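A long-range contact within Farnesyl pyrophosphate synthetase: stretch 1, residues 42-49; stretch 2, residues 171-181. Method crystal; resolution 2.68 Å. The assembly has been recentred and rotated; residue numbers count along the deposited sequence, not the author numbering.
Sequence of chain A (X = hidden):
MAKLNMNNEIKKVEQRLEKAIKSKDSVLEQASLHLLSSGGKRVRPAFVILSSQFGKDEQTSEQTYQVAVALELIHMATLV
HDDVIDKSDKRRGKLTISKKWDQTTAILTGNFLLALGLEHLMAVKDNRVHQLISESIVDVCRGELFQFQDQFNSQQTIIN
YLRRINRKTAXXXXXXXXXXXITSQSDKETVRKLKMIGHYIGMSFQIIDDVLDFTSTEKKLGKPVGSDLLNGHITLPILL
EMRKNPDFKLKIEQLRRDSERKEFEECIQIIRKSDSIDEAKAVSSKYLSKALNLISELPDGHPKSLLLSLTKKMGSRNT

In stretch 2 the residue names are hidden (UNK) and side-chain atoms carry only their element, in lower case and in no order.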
# COMPACT_ATOMS: atom_id res chain seq x y z
N ARG A 42 -11.11 11.40 0.50
CA ARG A 42 -9.90 12.01 1.01
C ARG A 42 -9.87 12.14 2.53
O ARG A 42 -9.43 13.16 3.07
CB ARG A 42 -9.76 13.40 0.39
CG ARG A 42 -9.94 13.43 -1.10
CD ARG A 42 -8.76 12.78 -1.82
NE ARG A 42 -8.90 12.89 -3.27
CZ ARG A 42 -9.72 12.16 -4.01
NH1 ARG A 42 -10.49 11.24 -3.45
NH2 ARG A 42 -9.79 12.34 -5.32
N VAL A 43 -10.31 11.10 3.23
CA VAL A 43 -10.31 11.15 4.70
C VAL A 43 -8.89 11.22 5.29
O VAL A 43 -8.65 12.04 6.15
CB VAL A 43 -11.12 9.96 5.32
CG1 VAL A 43 -11.85 9.24 4.22
CG2 VAL A 43 -10.23 8.98 6.07
N ARG A 44 -7.97 10.38 4.81
CA ARG A 44 -6.58 10.36 5.30
C ARG A 44 -5.96 11.76 5.24
O ARG A 44 -5.44 12.26 6.23
CB ARG A 44 -5.74 9.34 4.52
CG ARG A 44 -5.56 7.98 5.21
CD ARG A 44 -5.70 6.77 4.29
NE ARG A 44 -7.07 6.64 3.80
CZ ARG A 44 -7.82 5.55 3.95
NH1 ARG A 44 -7.35 4.48 4.57
NH2 ARG A 44 -9.04 5.54 3.47
N PRO A 45 -5.98 12.40 4.05
CA PRO A 45 -5.40 13.75 3.99
C PRO A 45 -6.09 14.66 5.00
O PRO A 45 -5.45 15.51 5.61
CB PRO A 45 -5.70 14.18 2.56
CG PRO A 45 -5.57 12.89 1.83
CD PRO A 45 -6.28 11.91 2.70
N ALA A 46 -7.40 14.46 5.18
CA ALA A 46 -8.19 15.27 6.09
C ALA A 46 -7.70 15.14 7.51
O ALA A 46 -7.44 16.14 8.17
CB ALA A 46 -9.69 14.92 5.99
N PHE A 47 -7.55 13.91 7.98
CA PHE A 47 -7.06 13.73 9.33
C PHE A 47 -5.65 14.27 9.53
O PHE A 47 -5.31 14.68 10.63
CB PHE A 47 -7.13 12.26 9.72
CG PHE A 47 -8.48 11.85 10.20
CD1 PHE A 47 -9.08 12.50 11.26
CD2 PHE A 47 -9.18 10.86 9.55
CE1 PHE A 47 -10.34 12.18 11.67
CE2 PHE A 47 -10.46 10.53 9.95
CZ PHE A 47 -11.05 11.18 11.01
N VAL A 48 -4.83 14.29 8.48
CA VAL A 48 -3.47 14.80 8.61
C VAL A 48 -3.51 16.33 8.84
O VAL A 48 -2.89 16.84 9.78
CB VAL A 48 -2.62 14.48 7.36
CG1 VAL A 48 -1.23 15.03 7.53
CG2 VAL A 48 -2.56 12.99 7.15
N ILE A 49 -4.24 17.05 7.97
CA ILE A 49 -4.37 18.50 8.13
C ILE A 49 -4.88 18.75 9.58
O ILE A 49 -4.15 19.32 10.39
CB ILE A 49 -5.37 19.12 7.05
CG1 ILE A 49 -4.63 19.53 5.77
CG2 ILE A 49 -6.07 20.37 7.58
CD1 ILE A 49 -4.40 18.40 4.82
N UNK A 171 -4.78 1.25 10.92
CA UNK A 171 -3.36 1.58 10.93
C UNK A 171 -2.94 2.79 10.11
O UNK A 171 -2.04 3.51 10.51
c UNK A 171 -1.37 0.48 12.62
c UNK A 171 -2.58 0.37 10.47
c UNK A 171 -0.86 -1.36 10.95
c UNK A 171 -1.25 0.12 11.15
N UNK A 172 -3.57 3.02 8.98
CA UNK A 172 -3.20 4.17 8.16
C UNK A 172 -3.97 5.43 8.58
O UNK A 172 -3.63 6.54 8.17
c UNK A 172 -1.06 4.10 5.86
c UNK A 172 -3.44 3.87 6.67
c UNK A 172 -2.51 4.57 5.66
c UNK A 172 -2.96 4.24 4.26
N UNK A 173 -5.02 5.27 9.38
CA UNK A 173 -5.78 6.42 9.85
C UNK A 173 -5.00 6.89 11.09
O UNK A 173 -4.88 8.07 11.38
c UNK A 173 -7.86 5.30 9.06
c UNK A 173 -8.21 6.20 7.88
c UNK A 173 -7.19 6.02 10.24
c UNK A 173 -7.98 7.23 10.59
N UNK A 174 -4.45 5.91 11.79
CA UNK A 174 -3.64 6.13 12.96
C UNK A 174 -2.38 6.91 12.58
O UNK A 174 -1.99 7.85 13.27
c UNK A 174 -3.25 4.78 13.51
n UNK A 174 -1.15 3.22 15.80
o UNK A 174 -3.12 2.48 15.06
c UNK A 174 -2.33 3.40 15.26
c UNK A 174 -2.68 4.78 14.87
N UNK A 175 -1.75 6.49 11.48
CA UNK A 175 -0.55 7.19 10.96
C UNK A 175 -0.91 8.61 10.49
O UNK A 175 -0.11 9.54 10.66
c UNK A 175 0.93 4.16 9.22
c UNK A 175 1.02 7.27 9.00
c UNK A 175 0.05 6.42 9.78
c UNK A 175 0.67 5.15 10.31
N UNK A 176 -2.10 8.78 9.93
CA UNK A 176 -2.52 10.09 9.45
C UNK A 176 -2.68 11.06 10.61
O UNK A 176 -2.39 12.25 10.48
c UNK A 176 -3.84 10.00 8.70
o UNK A 176 -3.79 9.00 7.71
N UNK A 177 -3.19 10.59 11.73
CA UNK A 177 -3.37 11.49 12.85
C UNK A 177 -2.08 11.70 13.65
O UNK A 177 -1.83 12.81 14.13
o UNK A 177 -4.29 9.61 14.02
c UNK A 177 -5.83 11.28 13.19
c UNK A 177 -4.47 11.01 13.79
N UNK A 178 -1.26 10.65 13.77
CA UNK A 178 0.00 10.70 14.52
C UNK A 178 1.05 11.60 13.88
O UNK A 178 1.56 12.55 14.52
o UNK A 178 3.30 7.64 16.33
c UNK A 178 0.60 9.31 14.66
c UNK A 178 2.11 7.74 15.94
c UNK A 178 1.52 9.14 15.85
o UNK A 178 1.40 6.74 15.64
N UNK A 179 1.38 11.28 12.63
CA UNK A 179 2.33 12.01 11.82
C UNK A 179 1.87 13.46 11.63
O UNK A 179 2.65 14.41 11.72
c UNK A 179 3.38 12.14 9.54
c UNK A 179 2.93 9.90 10.58
c UNK A 179 2.45 11.34 10.43
N UNK A 180 0.59 13.64 11.40
CA UNK A 180 0.09 14.98 11.20
C UNK A 180 0.41 15.89 12.37
O UNK A 180 0.63 17.10 12.20
N UNK A 181 0.41 15.33 13.57
CA UNK A 181 0.71 16.11 14.76
C UNK A 181 2.23 16.26 14.89
O UNK A 181 2.72 17.32 15.24
c UNK A 181 0.14 15.41 15.98

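Position 171 carries four carbons forked at the second, beyond the reach of stretch 1: Leu 171. Position 172 has the same four-carbon fork, but its CA-to-CB bond points toward the other helix, and one terminal carbon meets the Arg 44 aliphatic chain. This is Leu 172, with Leu 172 CD2 3.7 Å from Arg 44 CD.

Position 173 also has four carbons, now forked at the first, with one arm two carbons long. Its CA-to-CB bond runs sideways, yet its end comes nearer: the long arm ends at Val 43 and over one face of the Arg 44 guanidinium, and the short arm meets the Phe 47 ring. This is Ile 173. Ile 173 CD1 lies 3.9 Å from Val 43 CG2 and 3.8 Å from Arg 44 NH1, while Ile 173 CG2 sits 4.0 Å from Phe 47 CD2.

Position 174 bears three carbons, the third holding one oxygen and one nitrogen, out of reach: Gln 174. Position 175 repeats the pattern forked at the first, its CA-to-CB bond sideways, touching nothing on stretch 1: Ile 175.

Position 176 has one carbon, then one oxygen; its CA-to-CB bond points toward stretch 1, where the oxygen lies against Arg 44 CG and the carbon against Val 48 CG2. It is Ser 176. Ser 176 OG donates to Leu 172 O at 2.5 Å, so the hydroxyl is satisfied within its own helix even though Ser 176 OG packs 3.2 Å from Arg 44 CG. Ser 176 CB lies 3.6 Å from Val 48 CG2.

Position 177 has one carbon carrying an oxygen and a carbon, the latter against the aromatic side chain: Thr 177, with Thr 177 CG2 3.8 Å from Phe 47 CB. Position 178, three carbons ending in two oxygens, is out of reach: Glu 178. Position 179 has three carbons, branched at the first, and makes no contact: Val 179.

Position 180 has no side-chain atoms, and its CA is 4.4 Å from Val 48 CA. An ideal CB would fall 2.7 Å from Val 48 O, a clash, so the bare backbone fits here: Gly 180. Position 181 has a single carbon, without contact: Ala 181.

The helices run roughly parallel, at 29°, with axes approaching to 7.6 Å. No hydrogen bond crosses between them. Small residues at 176 and 180, one turn apart, let backbone meet backbone: Val 48 CA makes a CA-H...O contact with Ser 176 O at 3.3 Å. Near the start of stretch 2, Leu 172 packs on Arg 44, and Ile 173 on Val 43, Arg 44 and Phe 47. For stretch 2 the rule is bulk early and little or no side chain at 176 and 180; stretch 1 keeps Phe 47 and Val 48 there.

Stretch 2, residues 171-181: LLIQISTEVGA
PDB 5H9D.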